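Local coordinates for EF0056 (Enterococcus faecalis, PDB 6ORI), which is of unknown molecular function but forms part of the immunoglobulin-like N-terminal region of an enterococcal surface protein probably linked to biofilm formation, at residues Phe31-Asn37 with Phe53-His59; Arg164-Tyr170 with Ile184-Phe190. All blocks are in the same frame, centred on the assembly; numbering follows the deposited sequence.

How the contacts relate
Contact 1 is the hairpin of strands 31-38 and 50-59, and contact 2 pairs strand 166-173 with strand 184-189. Both belong to one curled antiparallel sheet, and the two pairs pack against each other largely through apolar side chains, as in a beta sandwich of immunoglobulin type, with a weak hydrogen bond between S186 OG and Q35 OE1. Their centres are about 12 Å apart, yet they touch directly: F36 CD2 lies 3.5 Å from Y167 CD1, and L34 CD2 3.6 Å from Y170 C. In contact 2 the side chain of R164 is about 7 Å from the calcium ion bound by S162, G372, D374, L400 and D402; D374 also accepts the backbone NH of R164.

Contact 1. Residues Phe31-Asn37 with Phe53-His59; sequences FSDLQFN and FEVYGKH
The carbonyl of K58 is shared by S32 and D33, a classic beta bulge in an otherwise regular antiparallel hairpin. It takes both amides from the same face of its plane, S32 N to K58 O at 2.9 Å and D33 N to K58 O at 3.1 Å. From the bulge onward the register is regular: D33 with K58, Q35 with Y56 and N37 with E54 are hydrogen-bonded pairs. On one face apolar groups suit burial under strand 166-173, F31 on L171 and L34, F36 and V55 on I169. L34 and V55 lie side by side, and F36 CE1 sits 3.4 Å above one face of the F53 ring, toward its rim, the planes 41° apart. H59, beside F31, bonds through its ring nitrogens to Y118 and G128. The other face is polar: Q35 NE2 donates to the syn lone pair of D33 OD1, while T247 holds D33 OD2. N37, its CG turned opposite the main-chain nitrogen (chi1 -177°), carries its amide to the far end of Y56. An amide donates and a carboxylate accepts, so one phenol oxygen serves both: N37 ND2 donates to Y56 OH at 2.9 Å, and the same hydroxyl donates in turn to E54 OE1, on its anti lone pair.

Contact 2. Residues Arg164-Tyr170 with Ile184-Phe190; sequences RLMYRIY and IESTGYF
The Y167 ring lays one face over the backbone of G188, whose C atom is 3.7 Å above the ring plane and whose CA makes a CH-pi contact. Glycine suits this place because a CB here would run into the Y167 hydroxyl. The edge of Y167 points at a face of F190, CD2 of Y167 to CE2 of F190 being 3.8 Å, with the planes at 75°; Y167 also meets F36 edge-to-face. Water 2, in the plane of the Y167 ring, links Y167 OH to Y189 O. Y189 CE2 lies 3.4 Å above the centre of the R164 guanidinium, whose edge holds water 1, which also joins L165 N and F190 O; D195 takes NH1 as a salt bridge. R168 NH1 lies 4.0 Å above the Y170 ring, over its centre; E21 accepts from that NH1 and bonds Y170 OH. Extended from CG, R168 grips E185 side-on, NE to OE1 3.2 Å and NH2 to OE1 2.9 Å, both from above the carboxylate plane. Strand 68-74 flanks strand 166-173 by backbone hydrogen bonds of M166, R168 and Y170 to D75, Q73 and R71. On one face I169 and Y167 pack against strand 31-38; on the other, M166, T187 and Y189 meet Y397 of strand 394-398.

Contact 1. Residues Phe31-Asn37 with Phe53-His59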
loop_
_atom_site.group_PDB
_atom_site.type_symbol
_atom_site.label_atom_id
_atom_site.label_comp_id
_atom_site.label_asym_id
_atom_site.label_seq_id
_atom_site.Cartn_x
_atom_site.Cartn_y
_atom_site.Cartn_z
ATOM N N PHE A 31 2.520 15.415 6.095
ATOM C CA PHE A 31 1.496 14.383 5.878
ATOM C C PHE A 31 2.120 13.051 6.218
ATOM O O PHE A 31 3.327 12.877 6.023
ATOM C CB PHE A 31 1.018 14.399 4.433
ATOM C CG PHE A 31 0.405 15.709 4.033
ATOM C CD1 PHE A 31 1.182 16.737 3.530
ATOM C CD2 PHE A 31 -0.950 15.924 4.171
ATOM C CE1 PHE A 31 0.616 17.943 3.180
ATOM C CE2 PHE A 31 -1.511 17.121 3.832
ATOM C CZ PHE A 31 -0.729 18.135 3.349
ATOM N N SER A 32 1.347 12.087 6.706
ATOM C CA SER A 32 1.911 10.781 7.005
ATOM C C SER A 32 1.145 9.607 6.436
ATOM O O SER A 32 1.689 8.522 6.412
ATOM C CB SER A 32 2.134 10.583 8.505
ATOM O OG SER A 32 0.927 10.725 9.215
ATOM N N ASP A 33 -0.072 9.782 5.942
ATOM C CA ASP A 33 -0.781 8.632 5.389
ATOM C C ASP A 33 -1.816 9.059 4.376
ATOM O O ASP A 33 -2.462 10.097 4.511
ATOM C CB ASP A 33 -1.454 7.844 6.511
ATOM C CG ASP A 33 -1.636 6.369 6.197
ATOM O OD1 ASP A 33 -1.158 5.856 5.154
ATOM O OD2 ASP A 33 -2.201 5.672 7.079
ATOM N N LEU A 34 -1.931 8.230 3.341
ATOM C CA LEU A 34 -2.978 8.359 2.338
ATOM C C LEU A 34 -3.196 6.973 1.778
ATOM O O LEU A 34 -2.258 6.337 1.302
ATOM C CB LEU A 34 -2.537 9.340 1.255
ATOM C CG LEU A 34 -3.547 9.662 0.165
ATOM C CD1 LEU A 34 -4.781 10.332 0.738
ATOM C CD2 LEU A 34 -2.893 10.533 -0.900
ATOM N N GLN A 35 -4.418 6.458 1.891
ATOM C CA GLN A 35 -4.727 5.106 1.450
ATOM C C GLN A 35 -6.045 5.065 0.710
ATOM O O GLN A 35 -6.968 5.814 1.030
ATOM C CB GLN A 35 -4.844 4.163 2.636
ATOM C CG GLN A 35 -3.642 4.078 3.526
ATOM C CD GLN A 35 -2.492 3.365 2.898
ATOM O OE1 GLN A 35 -2.650 2.547 1.991
ATOM N NE2 GLN A 35 -1.314 3.682 3.359
ATOM N N PHE A 36 -6.116 4.169 -0.278
ATOM C CA PHE A 36 -7.321 3.858 -1.041
ATOM C C PHE A 36 -7.709 2.437 -0.722
ATOM O O PHE A 36 -6.922 1.515 -0.929
ATOM C CB PHE A 36 -7.030 4.014 -2.535
ATOM C CG PHE A 36 -8.168 3.663 -3.451
ATOM C CD1 PHE A 36 -9.259 4.507 -3.614
ATOM C CD2 PHE A 36 -8.132 2.497 -4.170
ATOM C CE1 PHE A 36 -10.283 4.167 -4.478
ATOM C CE2 PHE A 36 -9.164 2.179 -5.036
ATOM C CZ PHE A 36 -10.221 3.008 -5.174
ATOM N N ASN A 37 -8.922 2.262 -0.195
ATOM C CA ASN A 37 -9.353 0.954 0.285
ATOM C C ASN A 37 -10.664 0.539 -0.389
ATOM O O ASN A 37 -11.747 0.814 0.119
ATOM C CB ASN A 37 -9.531 0.946 1.797
ATOM C CG ASN A 37 -9.914 -0.435 2.315
ATOM O OD1 ASN A 37 -9.683 -1.435 1.650
ATOM N ND2 ASN A 37 -10.525 -0.473 3.475
ATOM N N PHE A 53 -15.567 2.110 -1.948
ATOM C CA PHE A 53 -14.236 2.348 -1.376
ATOM C C PHE A 53 -14.302 3.386 -0.275
ATOM O O PHE A 53 -15.289 4.102 -0.153
ATOM C CB PHE A 53 -13.190 2.765 -2.445
ATOM C CG PHE A 53 -13.412 4.156 -3.035
ATOM C CD1 PHE A 53 -12.840 5.287 -2.478
ATOM C CD2 PHE A 53 -14.206 4.305 -4.155
ATOM C CE1 PHE A 53 -13.057 6.532 -3.044
ATOM C CE2 PHE A 53 -14.406 5.543 -4.736
ATOM C CZ PHE A 53 -13.850 6.655 -4.178
ATOM N N GLU A 54 -13.223 3.482 0.490
ATOM C CA GLU A 54 -12.989 4.582 1.413
ATOM C C GLU A 54 -11.586 5.105 1.162
ATOM O O GLU A 54 -10.714 4.387 0.622
ATOM C CB GLU A 54 -13.070 4.137 2.875
ATOM C CG GLU A 54 -14.400 3.553 3.244
ATOM C CD GLU A 54 -14.523 3.207 4.718
ATOM O OE1 GLU A 54 -13.535 2.750 5.350
ATOM O OE2 GLU A 54 -15.629 3.377 5.240
ATOM N N VAL A 55 -11.374 6.360 1.543
ATOM C CA VAL A 55 -10.045 6.972 1.496
ATOM C C VAL A 55 -9.647 7.318 2.922
ATOM O O VAL A 55 -10.458 7.852 3.681
ATOM C CB VAL A 55 -10.013 8.230 0.607
ATOM C CG1 VAL A 55 -8.601 8.792 0.496
ATOM C CG2 VAL A 55 -10.597 7.943 -0.752
ATOM N N TYR A 56 -8.420 6.958 3.301
ATOM C CA TYR A 56 -7.883 7.328 4.602
ATOM C C TYR A 56 -6.783 8.351 4.424
ATOM O O TYR A 56 -6.005 8.288 3.470
ATOM C CB TYR A 56 -7.339 6.096 5.366
ATOM C CG TYR A 56 -8.326 4.961 5.383
ATOM C CD1 TYR A 56 -9.652 5.170 5.703
ATOM C CD2 TYR A 56 -7.947 3.681 5.029
ATOM C CE1 TYR A 56 -10.568 4.132 5.660
ATOM C CE2 TYR A 56 -8.854 2.656 4.982
ATOM C CZ TYR A 56 -10.155 2.881 5.312
ATOM O OH TYR A 56 -11.044 1.833 5.225
ATOM N N GLY A 57 -6.710 9.293 5.347
ATOM C CA GLY A 57 -5.696 10.321 5.313
ATOM C C GLY A 57 -5.282 10.729 6.687
ATOM O O GLY A 57 -6.095 10.728 7.610
ATOM N N LYS A 58 -4.012 11.069 6.846
ATOM C CA LYS A 58 -3.549 11.599 8.112
ATOM C C LYS A 58 -2.406 12.563 7.872
ATOM O O LYS A 58 -1.483 12.316 7.054
ATOM C CB LYS A 58 -3.111 10.492 9.075
ATOM C CG LYS A 58 -2.529 11.136 10.330
ATOM C CD LYS A 58 -2.163 10.192 11.384
ATOM C CE LYS A 58 -1.284 10.857 12.445
ATOM N NZ LYS A 58 -1.755 12.188 12.893
ATOM N N HIS A 59 -2.436 13.654 8.625
ATOM C CA HIS A 59 -1.309 14.586 8.686
ATOM C C HIS A 59 -1.015 14.940 10.135
ATOM O O HIS A 59 -1.817 14.672 11.044
ATOM C CB HIS A 59 -1.513 15.815 7.789
ATOM C CG HIS A 59 -2.795 16.528 8.018
ATOM N ND1 HIS A 59 -3.990 16.085 7.505
ATOM C CD2 HIS A 59 -3.071 17.648 8.716
ATOM C CE1 HIS A 59 -4.952 16.906 7.878
ATOM N NE2 HIS A 59 -4.422 17.854 8.630
#

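Contact 2. Residues Arg164-Tyr170 with Ile184-Phe190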
loop_
_atom_site.group_PDB
_atom_site.type_symbol
_atom_site.label_atom_id
_atom_site.label_comp_id
_atom_site.label_asym_id
_atom_site.label_seq_id
_atom_site.Cartn_x
_atom_site.Cartn_y
_atom_site.Cartn_z
ATOM N N ARG A 164 -2.491 -7.868 -12.795
ATOM C CA ARG A 164 -3.475 -7.454 -11.801
ATOM C C ARG A 164 -3.962 -6.028 -12.087
ATOM O O ARG A 164 -3.250 -5.235 -12.681
ATOM C CB ARG A 164 -2.886 -7.542 -10.393
ATOM C CG ARG A 164 -2.339 -8.926 -10.012
ATOM C CD ARG A 164 -3.374 -10.015 -10.189
ATOM N NE ARG A 164 -4.648 -9.728 -9.534
ATOM C CZ ARG A 164 -5.171 -10.398 -8.501
ATOM N NH1 ARG A 164 -6.360 -10.018 -8.017
ATOM N NH2 ARG A 164 -4.521 -11.428 -7.946
ATOM N N LEU A 165 -5.178 -5.736 -11.650
ATOM C CA LEU A 165 -5.803 -4.424 -11.845
ATOM C C LEU A 165 -5.302 -3.466 -10.796
ATOM O O LEU A 165 -5.643 -3.572 -9.623
ATOM C CB LEU A 165 -7.321 -4.511 -11.755
ATOM C CG LEU A 165 -8.014 -5.362 -12.825
ATOM C CD1 LEU A 165 -9.455 -5.653 -12.382
ATOM C CD2 LEU A 165 -7.977 -4.700 -14.191
ATOM N N MET A 166 -4.485 -2.526 -11.224
ATOM C CA MET A 166 -3.835 -1.637 -10.299
ATOM C C MET A 166 -4.614 -0.395 -9.937
ATOM O O MET A 166 -5.542 0.036 -10.647
ATOM C CB MET A 166 -2.476 -1.243 -10.854
ATOM C CG MET A 166 -2.506 -0.297 -12.035
ATOM S SD MET A 166 -2.696 1.469 -11.658
ATOM C CE MET A 166 -1.098 1.807 -10.967
ATOM N N TYR A 167 -4.218 0.186 -8.812
ATOM C CA TYR A 167 -4.578 1.556 -8.468
ATOM C C TYR A 167 -3.366 2.213 -7.823
ATOM O O TYR A 167 -2.508 1.528 -7.266
ATOM C CB TYR A 167 -5.777 1.611 -7.535
ATOM C CG TYR A 167 -5.644 0.857 -6.240
ATOM C CD1 TYR A 167 -4.922 1.365 -5.170
ATOM C CD2 TYR A 167 -6.289 -0.356 -6.075
ATOM C CE1 TYR A 167 -4.826 0.636 -3.976
ATOM C CE2 TYR A 167 -6.219 -1.064 -4.899
ATOM C CZ TYR A 167 -5.502 -0.562 -3.860
ATOM O OH TYR A 167 -5.455 -1.305 -2.698
ATOM N N ARG A 168 -3.279 3.535 -7.930
ATOM C CA ARG A 168 -2.272 4.319 -7.218
ATOM C C ARG A 168 -2.929 5.572 -6.680
ATOM O O ARG A 168 -3.564 6.309 -7.442
ATOM C CB ARG A 168 -1.113 4.683 -8.150
ATOM C CG ARG A 168 -0.027 5.575 -7.516
ATOM C CD ARG A 168 0.872 6.206 -8.574
ATOM N NE ARG A 168 2.119 6.718 -8.026
ATOM C CZ ARG A 168 2.884 7.640 -8.603
ATOM N NH1 ARG A 168 2.536 8.215 -9.743
ATOM N NH2 ARG A 168 4.019 7.985 -8.015
ATOM N N ILE A 169 -2.799 5.835 -5.384
ATOM C CA ILE A 169 -3.254 7.078 -4.796
ATOM C C ILE A 169 -2.042 7.855 -4.284
ATOM O O ILE A 169 -1.085 7.272 -3.763
ATOM C CB ILE A 169 -4.319 6.826 -3.711
ATOM C CG1 ILE A 169 -5.035 8.134 -3.352
ATOM C CG2 ILE A 169 -3.709 6.143 -2.489
ATOM C CD1 ILE A 169 -6.248 7.950 -2.468
ATOM N N TYR A 170 -2.034 9.161 -4.502
ATOM C CA TYR A 170 -0.879 9.963 -4.141
ATOM C C TYR A 170 -1.274 11.409 -3.952
ATOM O O TYR A 170 -2.372 11.810 -4.301
ATOM C CB TYR A 170 0.249 9.818 -5.175
ATOM C CG TYR A 170 -0.084 10.153 -6.616
ATOM C CD1 TYR A 170 -0.834 9.275 -7.404
ATOM C CD2 TYR A 170 0.414 11.298 -7.219
ATOM C CE1 TYR A 170 -1.107 9.569 -8.739
ATOM C CE2 TYR A 170 0.139 11.589 -8.549
ATOM C CZ TYR A 170 -0.614 10.703 -9.292
ATOM O OH TYR A 170 -0.895 10.933 -10.618
ATOM N N ILE A 184 3.958 9.676 0.437
ATOM C CA ILE A 184 2.501 9.800 0.521
ATOM C C ILE A 184 1.939 9.324 -0.813
ATOM O O ILE A 184 1.349 10.081 -1.596
ATOM C CB ILE A 184 2.075 11.231 0.862
ATOM C CG1 ILE A 184 2.878 11.746 2.064
ATOM C CG2 ILE A 184 0.579 11.294 1.180
ATOM C CD1 ILE A 184 2.743 10.909 3.334
ATOM N N GLU A 185 2.235 8.058 -1.079
ATOM C CA GLU A 185 1.736 7.364 -2.240
ATOM C C GLU A 185 1.584 5.886 -1.926
ATOM O O GLU A 185 2.391 5.297 -1.184
ATOM C CB GLU A 185 2.638 7.548 -3.449
ATOM C CG GLU A 185 3.988 6.942 -3.397
ATOM C CD GLU A 185 4.664 7.029 -4.746
ATOM O OE1 GLU A 185 4.255 6.295 -5.679
ATOM O OE2 GLU A 185 5.590 7.850 -4.881
ATOM N N SER A 186 0.564 5.279 -2.495
ATOM C CA SER A 186 0.312 3.874 -2.295
ATOM C C SER A 186 -0.184 3.285 -3.588
ATOM O O SER A 186 -1.094 3.829 -4.208
ATOM C CB SER A 186 -0.711 3.719 -1.198
ATOM O OG SER A 186 -0.918 2.348 -0.924
ATOM N N THR A 187 0.422 2.171 -3.999
ATOM C CA THR A 187 0.066 1.447 -5.220
ATOM C C THR A 187 -0.316 0.025 -4.848
ATOM O O THR A 187 0.513 -0.687 -4.239
ATOM C CB THR A 187 1.232 1.419 -6.215
ATOM O OG1 THR A 187 1.562 2.751 -6.618
ATOM C CG2 THR A 187 0.890 0.588 -7.464
ATOM N N GLY A 188 -1.539 -0.383 -5.209
ATOM C CA GLY A 188 -2.064 -1.696 -4.868
ATOM C C GLY A 188 -2.856 -2.274 -6.021
ATOM O O GLY A 188 -2.759 -1.768 -7.127
ATOM N N TYR A 189 -3.582 -3.349 -5.753
ATOM C CA TYR A 189 -4.398 -3.988 -6.765
ATOM C C TYR A 189 -5.746 -4.388 -6.246
ATOM O O TYR A 189 -5.918 -4.645 -5.063
ATOM C CB TYR A 189 -3.686 -5.173 -7.443
ATOM C CG TYR A 189 -3.452 -6.368 -6.541
ATOM C CD1 TYR A 189 -2.368 -6.416 -5.669
ATOM C CD2 TYR A 189 -4.320 -7.440 -6.546
ATOM C CE1 TYR A 189 -2.168 -7.508 -4.842
ATOM C CE2 TYR A 189 -4.129 -8.533 -5.726
ATOM C CZ TYR A 189 -3.053 -8.558 -4.885
ATOM O OH TYR A 189 -2.877 -9.659 -4.060
ATOM N N PHE A 190 -6.742 -4.379 -7.123
ATOM C CA PHE A 190 -8.072 -4.826 -6.764
ATOM C C PHE A 190 -8.131 -6.327 -6.600
ATOM O O PHE A 190 -7.669 -7.069 -7.454
ATOM C CB PHE A 190 -9.086 -4.384 -7.842
ATOM C CG PHE A 190 -9.309 -2.888 -7.926
ATOM C CD1 PHE A 190 -10.250 -2.269 -7.139
ATOM C CD2 PHE A 190 -8.591 -2.120 -8.839
ATOM C CE1 PHE A 190 -10.450 -0.897 -7.240
ATOM C CE2 PHE A 190 -8.812 -0.754 -8.945
ATOM C CZ PHE A 190 -9.755 -0.160 -8.148
HETATM O O HOH W 1 -6.604 -7.552 -9.831
HETATM O O HOH W 2 -7.014 -3.761 -2.589
#